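Local structure of TAF6 (Antonospora locustae, 4ATG) at residues K64-A68 and D105-S110. The protein is probably a subunit of the general transcription factor TFIID, with a HEAT-repeat C-terminal domain thought to contribute to complex formation with TAF9. Sequence-based numbering, arbitrary orientation. Where two conformers were deposited one is given.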
loop_
_atom_site.group_PDB
_atom_site.type_symbol
_atom_site.label_atom_id
_atom_site.label_comp_id
_atom_site.label_asym_id
_atom_site.label_seq_id
_atom_site.Cartn_x
_atom_site.Cartn_y
_atom_site.Cartn_z
ATOM N N LYS A 64 7.999 -5.217 -3.441
ATOM C CA LYS A 64 8.555 -4.756 -2.161
ATOM C C LYS A 64 9.352 -3.469 -2.312
ATOM O O LYS A 64 9.235 -2.582 -1.461
ATOM C CB LYS A 64 9.418 -5.831 -1.508
ATOM C CG LYS A 64 8.602 -7.003 -0.995
ATOM C CD LYS A 64 9.534 -8.030 -0.365
ATOM C CE LYS A 64 8.838 -9.355 -0.163
ATOM N NZ LYS A 64 9.805 -10.401 0.247
ATOM N N THR A 65 10.139 -3.345 -3.396
ATOM C CA THR A 65 10.893 -2.110 -3.701
ATOM C C THR A 65 9.935 -0.949 -3.939
ATOM O O THR A 65 10.186 0.130 -3.427
ATOM C CB THR A 65 11.832 -2.331 -4.910
ATOM O OG1 THR A 65 12.736 -3.374 -4.558
ATOM C CG2 THR A 65 12.666 -1.095 -5.255
ATOM N N CYS A 66 8.832 -1.171 -4.681
ATOM C CA CYS A 66 7.829 -0.120 -4.969
ATOM C C CYS A 66 7.198 0.407 -3.701
ATOM O O CYS A 66 7.093 1.616 -3.523
ATOM C CB CYS A 66 6.780 -0.641 -5.936
ATOM S SG CYS A 66 7.417 -0.910 -7.609
ATOM N N ILE A 67 6.827 -0.505 -2.797
ATOM C CA ILE A 67 6.223 -0.144 -1.506
ATOM C C ILE A 67 7.220 0.672 -0.689
ATOM O O ILE A 67 6.845 1.674 -0.083
ATOM C CB ILE A 67 5.763 -1.451 -0.788
ATOM C CG1 ILE A 67 4.595 -2.110 -1.569
ATOM C CG2 ILE A 67 5.348 -1.160 0.680
ATOM C CD1 ILE A 67 4.425 -3.691 -1.250
ATOM N N ALA A 68 8.497 0.243 -0.673
ATOM C CA ALA A 68 9.570 0.932 0.072
ATOM C C ALA A 68 9.831 2.308 -0.505
ATOM O O ALA A 68 10.078 3.221 0.271
ATOM C CB ALA A 68 10.847 0.095 0.063
ATOM N N ASP A 105 3.779 -11.798 2.182
ATOM C CA ASP A 105 4.679 -10.770 2.718
ATOM C C ASP A 105 4.499 -9.428 1.995
ATOM O O ASP A 105 4.667 -8.374 2.614
ATOM C CB ASP A 105 6.141 -11.227 2.615
ATOM C CG ASP A 105 6.528 -12.288 3.625
ATOM O OD1 ASP A 105 5.768 -12.485 4.605
ATOM O OD2 ASP A 105 7.608 -12.896 3.459
ATOM N N VAL A 106 4.161 -9.464 0.705
ATOM C CA VAL A 106 3.912 -8.235 -0.072
ATOM C C VAL A 106 2.652 -7.563 0.470
ATOM O O VAL A 106 2.641 -6.364 0.712
ATOM C CB VAL A 106 3.791 -8.515 -1.598
ATOM C CG1 VAL A 106 3.274 -7.282 -2.355
ATOM C CG2 VAL A 106 5.123 -8.984 -2.168
ATOM N N ARG A 107 1.600 -8.350 0.659
ATOM C CA ARG A 107 0.317 -7.853 1.144
ATOM C C ARG A 107 0.472 -7.214 2.516
ATOM O O ARG A 107 -0.043 -6.123 2.743
ATOM C CB ARG A 107 -0.700 -8.986 1.223
ATOM C CG ARG A 107 -0.981 -9.641 -0.122
ATOM C CD ARG A 107 -2.001 -10.758 0.029
ATOM N NE ARG A 107 -2.197 -11.477 -1.232
ATOM C CZ ARG A 107 -2.984 -11.071 -2.223
ATOM N NH1 ARG A 107 -3.682 -9.951 -2.112
ATOM N NH2 ARG A 107 -3.072 -11.780 -3.335
ATOM N N LYS A 108 1.179 -7.888 3.413
ATOM C CA LYS A 108 1.398 -7.392 4.768
ATOM C C LYS A 108 2.270 -6.147 4.769
ATOM O O LYS A 108 1.985 -5.217 5.538
ATOM C CB LYS A 108 2.037 -8.469 5.639
ATOM C CG LYS A 108 1.093 -9.626 5.933
ATOM C CD LYS A 108 1.844 -10.697 6.701
ATOM C CE LYS A 108 0.911 -11.760 7.172
ATOM N NZ LYS A 108 1.655 -12.984 7.570
ATOM N N MET A 109 3.344 -6.130 3.940
ATOM C CA MET A 109 4.265 -4.988 3.872
ATOM C C MET A 109 3.509 -3.744 3.414
ATOM O O MET A 109 3.661 -2.681 4.006
ATOM C CB MET A 109 5.417 -5.272 2.902
ATOM C CG MET A 109 6.402 -4.141 2.821
ATOM S SD MET A 109 7.562 -4.398 1.470
ATOM C CE MET A 109 8.601 -3.000 1.671
ATOM N N SER A 110 2.695 -3.889 2.351
ATOM C CA SER A 110 1.896 -2.763 1.847
ATOM C C SER A 110 0.881 -2.332 2.900
ATOM O O SER A 110 0.689 -1.141 3.091
ATOM C CB SER A 110 1.171 -3.126 0.562
ATOM O OG SER A 110 0.452 -1.985 0.112
HETATM O O HOH W 1 8.576 -12.877 0.740
#
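Segments 64-68 and 105-110 run side by side, their axes 3° from parallel and 10.0 Å apart at closest approach, so that side chains from the two helices interdigitate. Apolar contacts dominate. Ile67 points at the opposite helix and fits between successive turns: its CD1 lies 3.9 Å from Val106 CG1 and 3.8 Å from Ser110 CB, while its CG2 meets Met109 CG at 3.8 Å. Small Ser110 suits this close approach, and its hydroxyl is satisfied by the carbonyl of Leu92. Met109, unbranched and extended, reaches across the groove until its CE is 4.1 Å from Ala68 CB; the short alanine accommodates the methyl. The aliphatic part of Lys64 continues this layer, with CG 3.7 Å from Met109 SD and 4.2 Å from Val106 CG2. Met109 CE also makes a tight van der Waals contact, 3.2 Å, with Lys64 O, which already accepts from Ala68 N.

Polar contact is confined to the more open margin, where a water accepts from Lys64 NZ (2.8 Å) and donates to Asp105 OD2 (2.9 Å); the same ammonium forms a salt bridge with Glu61. Helix 85-97 also packs here, Leu92 touching Ile67. Parallel stacking of equivalent helices from successive hairpins, here 60-75 and 104-121, is characteristic of alpha-solenoids such as this HEAT-repeat domain.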